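Local coordinates for dihydrodipicolinate reductase N-terminus domain-containing protein (Mycobacterium smegmatis, PDB 6IAQ) that probably catalyses the NADP(H)-dependent asymmetric reductive amination of ketones to amines, at residues T143-M148 with R205-A210; F266-S271 with N283-E288. All coordinates share one frame; numbering follows the deposited sequence.

Contact 1: residues T143-M148 with R205-A210; sequences TFWVNM and RNVLDA
Val207 turns CG1 anti to its backbone N (chi1 169°) and leaves CG2 beside that N, and this splays its two methyls over different parts of Trp145. In the tryptophan, CG lies anti to the carbonyl carbon (chi1 -62°), and the second torsion (chi2 -17°) then presents the CE3 side of the indole to the valine. CG2 of Val207 comes obliquely to the ring, 3.7 Å from CE3 of Trp145, while CG1 of Val207 stands 3.8 Å from the Trp145 CB and 3.4 Å from the Trp145 O. The two side chains cross at nearly a right angle. A second, looser touch, one turn further along helix 203-215, comes from the next residue of the other helix: CG1 of Val146 reaches CB of Ala210 at 4.1 Å. No hydrogen bond or salt bridge joins the two segments; the interface is purely van der Waals. Short side chains at its centre let the backbones come close, with the CA atoms of Val146 and Val207 6.4 Å apart.

The helix around Trp145 is irregular. Met148 N bonds to Thr143 O at 2.9 Å, five residues back, which marks a wide pi-type turn; Trp145 O, inside that turn, is buried against the valine methyl and finds no polar partner in the model.

Trp145 also makes a T-shaped pairing with Phe268 and packs on Trp168, and Leu208 rests on Phe268 as well. The geometry is that of two helices, 141-153 and 203-215, packed side by side on one face of the mixed sheet of the C-terminal domain, with the side chain of Trp145 about 6 Å from the bound NADP, a position consistent with the edge of the active-site pocket.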
# COMPACT_ATOMS: atom_id res chain seq x y z
N THR A 143 -3.10 0.43 -7.82
CA THR A 143 -2.88 -0.07 -6.45
C THR A 143 -2.39 -1.52 -6.48
O THR A 143 -1.32 -1.80 -5.90
CB THR A 143 -4.13 0.08 -5.60
OG1 THR A 143 -4.49 1.44 -5.54
CG2 THR A 143 -3.92 -0.43 -4.20
N PHE A 144 -3.12 -2.44 -7.11
CA PHE A 144 -2.99 -3.90 -6.82
C PHE A 144 -1.76 -4.52 -7.46
O PHE A 144 -1.31 -5.55 -6.95
CB PHE A 144 -4.29 -4.62 -7.19
CG PHE A 144 -5.42 -4.21 -6.29
CD1 PHE A 144 -5.51 -4.69 -4.99
CD2 PHE A 144 -6.36 -3.28 -6.72
CE1 PHE A 144 -6.56 -4.28 -4.17
CE2 PHE A 144 -7.38 -2.86 -5.89
CZ PHE A 144 -7.47 -3.34 -4.60
N TRP A 145 -1.20 -3.91 -8.52
CA TRP A 145 -0.02 -4.48 -9.20
C TRP A 145 1.19 -3.54 -9.09
O TRP A 145 2.30 -4.03 -9.38
CB TRP A 145 -0.30 -4.86 -10.66
CG TRP A 145 -1.34 -5.92 -10.84
CD1 TRP A 145 -1.82 -6.79 -9.90
CD2 TRP A 145 -2.02 -6.24 -12.07
NE1 TRP A 145 -2.75 -7.63 -10.46
CE2 TRP A 145 -2.92 -7.30 -11.78
CE3 TRP A 145 -2.03 -5.68 -13.35
CZ2 TRP A 145 -3.80 -7.81 -12.73
CZ3 TRP A 145 -2.86 -6.23 -14.31
CH2 TRP A 145 -3.74 -7.27 -14.00
N VAL A 146 1.02 -2.28 -8.71
CA VAL A 146 2.15 -1.32 -8.66
C VAL A 146 2.34 -0.75 -7.25
O VAL A 146 3.30 -1.17 -6.58
CB VAL A 146 2.01 -0.22 -9.72
CG1 VAL A 146 3.16 0.77 -9.65
CG2 VAL A 146 1.84 -0.80 -11.12
N ASN A 147 1.49 0.19 -6.81
CA ASN A 147 1.76 0.99 -5.59
C ASN A 147 1.73 0.12 -4.30
O ASN A 147 2.57 0.36 -3.39
CB ASN A 147 0.83 2.19 -5.49
CG ASN A 147 1.25 3.31 -6.46
OD1 ASN A 147 2.32 3.86 -6.31
ND2 ASN A 147 0.46 3.62 -7.48
N MET A 148 0.80 -0.84 -4.18
CA MET A 148 0.72 -1.70 -2.98
C MET A 148 1.90 -2.69 -2.99
O MET A 148 2.39 -3.06 -1.89
CB MET A 148 -0.58 -2.52 -2.94
CG MET A 148 -0.78 -3.17 -1.57
SD MET A 148 -2.42 -3.87 -1.47
CE MET A 148 -3.29 -2.40 -0.96
N ARG A 205 4.14 -6.44 -18.73
CA ARG A 205 5.43 -5.79 -19.06
C ARG A 205 5.40 -4.35 -18.52
O ARG A 205 6.39 -3.87 -17.92
CB ARG A 205 5.68 -5.90 -20.56
CG ARG A 205 6.84 -5.03 -21.04
CD ARG A 205 8.17 -5.42 -20.41
NE ARG A 205 9.04 -4.28 -20.62
CZ ARG A 205 9.68 -4.03 -21.75
NH1 ARG A 205 9.57 -4.88 -22.77
NH2 ARG A 205 10.45 -2.97 -21.85
N ASN A 206 4.28 -3.66 -18.72
CA ASN A 206 4.16 -2.27 -18.24
C ASN A 206 4.17 -2.29 -16.71
O ASN A 206 4.79 -1.38 -16.12
CB ASN A 206 2.96 -1.59 -18.89
CG ASN A 206 3.11 -1.56 -20.39
OD1 ASN A 206 2.39 -2.28 -21.09
ND2 ASN A 206 4.07 -0.76 -20.87
N VAL A 207 3.54 -3.29 -16.09
CA VAL A 207 3.56 -3.41 -14.59
C VAL A 207 5.02 -3.48 -14.11
O VAL A 207 5.39 -2.70 -13.22
CB VAL A 207 2.74 -4.62 -14.11
CG1 VAL A 207 2.97 -4.89 -12.62
CG2 VAL A 207 1.26 -4.38 -14.35
N LEU A 208 5.81 -4.39 -14.66
CA LEU A 208 7.20 -4.61 -14.21
C LEU A 208 8.08 -3.40 -14.56
O LEU A 208 8.96 -3.07 -13.75
CB LEU A 208 7.72 -5.91 -14.81
CG LEU A 208 6.98 -7.17 -14.38
CD1 LEU A 208 7.69 -8.44 -14.84
CD2 LEU A 208 6.73 -7.20 -12.87
N ASP A 209 7.84 -2.71 -15.68
CA ASP A 209 8.63 -1.50 -16.02
C ASP A 209 8.41 -0.47 -14.91
O ASP A 209 9.37 0.17 -14.48
CB ASP A 209 8.26 -0.91 -17.39
CG ASP A 209 8.71 -1.73 -18.60
OD1 ASP A 209 9.57 -2.63 -18.43
OD2 ASP A 209 8.19 -1.48 -19.73
N ALA A 210 7.17 -0.32 -14.44
CA ALA A 210 6.81 0.64 -13.37
C ALA A 210 7.53 0.26 -12.07
O ALA A 210 8.08 1.17 -11.42
CB ALA A 210 5.32 0.69 -13.17

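Contact 2: residues F266-S271 with N283-E288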
# COMPACT_ATOMS: atom_id res chain seq x y z
N PHE A 266 12.01 -9.63 -11.02
CA PHE A 266 10.55 -9.41 -11.01
C PHE A 266 9.90 -10.37 -11.98
O PHE A 266 10.39 -10.49 -13.14
CB PHE A 266 10.23 -7.97 -11.38
CG PHE A 266 10.81 -6.96 -10.44
CD1 PHE A 266 12.14 -6.59 -10.54
CD2 PHE A 266 10.03 -6.41 -9.44
CE1 PHE A 266 12.68 -5.68 -9.65
CE2 PHE A 266 10.58 -5.47 -8.58
CZ PHE A 266 11.89 -5.09 -8.70
N GLU A 267 8.81 -11.01 -11.56
CA GLU A 267 8.07 -11.97 -12.41
C GLU A 267 6.57 -11.79 -12.16
O GLU A 267 6.16 -11.68 -10.99
CB GLU A 267 8.54 -13.40 -12.15
CG GLU A 267 8.04 -14.37 -13.19
CD GLU A 267 8.74 -15.72 -13.22
OE1 GLU A 267 9.85 -15.82 -13.78
OE2 GLU A 267 8.18 -16.66 -12.68
N PHE A 268 5.78 -11.78 -13.23
CA PHE A 268 4.32 -11.55 -13.15
C PHE A 268 3.60 -12.43 -14.17
O PHE A 268 3.83 -12.31 -15.38
CB PHE A 268 4.03 -10.05 -13.32
CG PHE A 268 2.57 -9.69 -13.28
CD1 PHE A 268 1.79 -10.02 -12.18
CD2 PHE A 268 2.00 -8.94 -14.28
CE1 PHE A 268 0.45 -9.68 -12.12
CE2 PHE A 268 0.65 -8.61 -14.24
CZ PHE A 268 -0.11 -8.96 -13.15
N GLU A 269 2.72 -13.28 -13.67
CA GLU A 269 1.87 -14.15 -14.51
C GLU A 269 0.43 -13.63 -14.40
O GLU A 269 -0.07 -13.46 -13.25
CB GLU A 269 2.00 -15.59 -14.04
CG GLU A 269 1.03 -16.53 -14.72
CD GLU A 269 1.16 -17.97 -14.24
OE1 GLU A 269 1.14 -18.18 -13.04
OE2 GLU A 269 1.33 -18.85 -15.07
N MET A 270 -0.19 -13.39 -15.55
CA MET A 270 -1.54 -12.79 -15.63
C MET A 270 -2.38 -13.57 -16.62
O MET A 270 -1.98 -13.72 -17.78
CB MET A 270 -1.43 -11.31 -16.02
CG MET A 270 -2.74 -10.58 -15.93
SD MET A 270 -2.75 -9.17 -17.07
CE MET A 270 -3.02 -10.10 -18.58
N SER A 271 -3.53 -14.04 -16.17
CA SER A 271 -4.53 -14.67 -17.05
C SER A 271 -5.76 -13.76 -17.14
O SER A 271 -6.30 -13.34 -16.09
CB SER A 271 -4.89 -16.04 -16.58
OG SER A 271 -5.98 -16.54 -17.35
N ASN A 283 -5.27 -11.98 -6.77
CA ASN A 283 -4.08 -11.11 -6.71
C ASN A 283 -3.16 -11.66 -5.61
O ASN A 283 -3.45 -11.43 -4.43
CB ASN A 283 -4.45 -9.67 -6.41
CG ASN A 283 -3.27 -8.75 -6.65
OD1 ASN A 283 -2.65 -8.84 -7.71
ND2 ASN A 283 -3.00 -7.85 -5.72
N GLU A 284 -2.13 -12.41 -5.98
CA GLU A 284 -1.24 -13.11 -5.02
C GLU A 284 0.20 -12.76 -5.34
O GLU A 284 0.64 -13.01 -6.47
CB GLU A 284 -1.43 -14.62 -5.06
CG GLU A 284 -2.80 -15.09 -4.68
CD GLU A 284 -3.02 -16.59 -4.80
OE1 GLU A 284 -2.16 -17.33 -5.34
OE2 GLU A 284 -4.10 -17.02 -4.42
N TRP A 285 0.87 -12.13 -4.39
CA TRP A 285 2.27 -11.67 -4.55
C TRP A 285 3.14 -12.26 -3.44
O TRP A 285 2.73 -12.30 -2.27
CB TRP A 285 2.37 -10.16 -4.57
CG TRP A 285 1.73 -9.58 -5.80
CD1 TRP A 285 0.40 -9.49 -6.05
CD2 TRP A 285 2.41 -9.05 -6.94
NE1 TRP A 285 0.21 -8.87 -7.25
CE2 TRP A 285 1.41 -8.63 -7.85
CE3 TRP A 285 3.75 -8.88 -7.30
CZ2 TRP A 285 1.72 -8.06 -9.09
CZ3 TRP A 285 4.05 -8.33 -8.52
CH2 TRP A 285 3.04 -7.92 -9.40
N THR A 286 4.31 -12.72 -3.84
CA THR A 286 5.36 -13.25 -2.93
C THR A 286 6.61 -12.43 -3.16
O THR A 286 6.95 -12.16 -4.31
CB THR A 286 5.61 -14.73 -3.20
OG1 THR A 286 4.38 -15.43 -3.00
CG2 THR A 286 6.71 -15.30 -2.34
N ILE A 287 7.27 -12.06 -2.07
CA ILE A 287 8.67 -11.56 -2.10
C ILE A 287 9.55 -12.60 -1.42
O ILE A 287 9.29 -12.93 -0.26
CB ILE A 287 8.77 -10.18 -1.45
CG1 ILE A 287 7.84 -9.19 -2.15
CG2 ILE A 287 10.20 -9.69 -1.44
CD1 ILE A 287 7.82 -7.82 -1.51
N GLU A 288 10.50 -13.15 -2.17
CA GLU A 288 11.57 -14.04 -1.63
C GLU A 288 12.77 -13.16 -1.31
O GLU A 288 13.23 -12.40 -2.19
CB GLU A 288 11.91 -15.16 -2.62
CG GLU A 288 10.73 -16.08 -2.85
CD GLU A 288 10.91 -17.05 -4.01
OE1 GLU A 288 10.34 -18.14 -3.96
OE2 GLU A 288 11.62 -16.71 -4.97
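Phe268 and Trp285 make the whole cross-strand contact, and the strand 283-288 prepares it from its first residue. Asn283 turns its amide along the strand so that OD1 accepts the indole NE1 of Trp285 at 2.9 Å. The bond lies in the indole plane, yet NE1 sits above the carbonyl plane of the amide, 42° out of it, so the indole is tethered within its own plane by a somewhat bent bond. The ND2 of Asn283 is bonded to the Phe144 carbonyl. Glu284 points to the opposite side of the strand and forms a long, weak ion pair with Lys165.

At Trp285 the indole stands anti to the carbonyl carbon (chi1 -68°), and its benzo ring reaches the phenyl of Phe268. CZ2 of Trp285 is 3.7 Å from both CD1 and CE1 of Phe268, and CH2 of Trp285 is likewise 3.7 Å from CD1 of Phe268. The planes of the phenyl and the benzo ring are near parallel, at 15°, but slid apart, with centroids 5.3 Å apart, so they overlap little. Trp285 also packs on Ile149 of helix 141-153.

Beyond it, Thr286 again faces the side of Glu284, Ile287 returns to the helix side and touches Leu152, and Glu288 is salt-bridged to Arg163. This alternation of buried and partly exposed residues is that of a sheet with one covered face.

No backbone bond joins the two strands: 158-169 runs between them, antiparallel to 282-288 and parallel to 265-273, and the CA atoms of Phe268 and Trp285 are 8.8 Å apart. The aromatic pair therefore bridges a central strand, on the helix-covered face of the mixed sheet of the C-terminal domain.

Contacts 1 and 2 are both buried, but contact 1 lies nearer the middle of the chain (its centre about 11 Å from the chain's centre, against 18 Å). They form two successive layers: contact 1 joins helices 141-153 and 203-215 by methyl and indole packing, whereas contact 2 joins non-adjacent strands of the mixed sheet beneath by a pair of near-parallel aromatic rings that barely overlap, with a side-chain hydrogen bond inside one strand. They meet directly, Phe144 and Trp145 of contact 1 lying against Asn283 and Phe268 of contact 2. The second subunit packs on Thr143, Phe144 and Met148, which do not touch segment 205-210; no other chain touches the segments of contact 2.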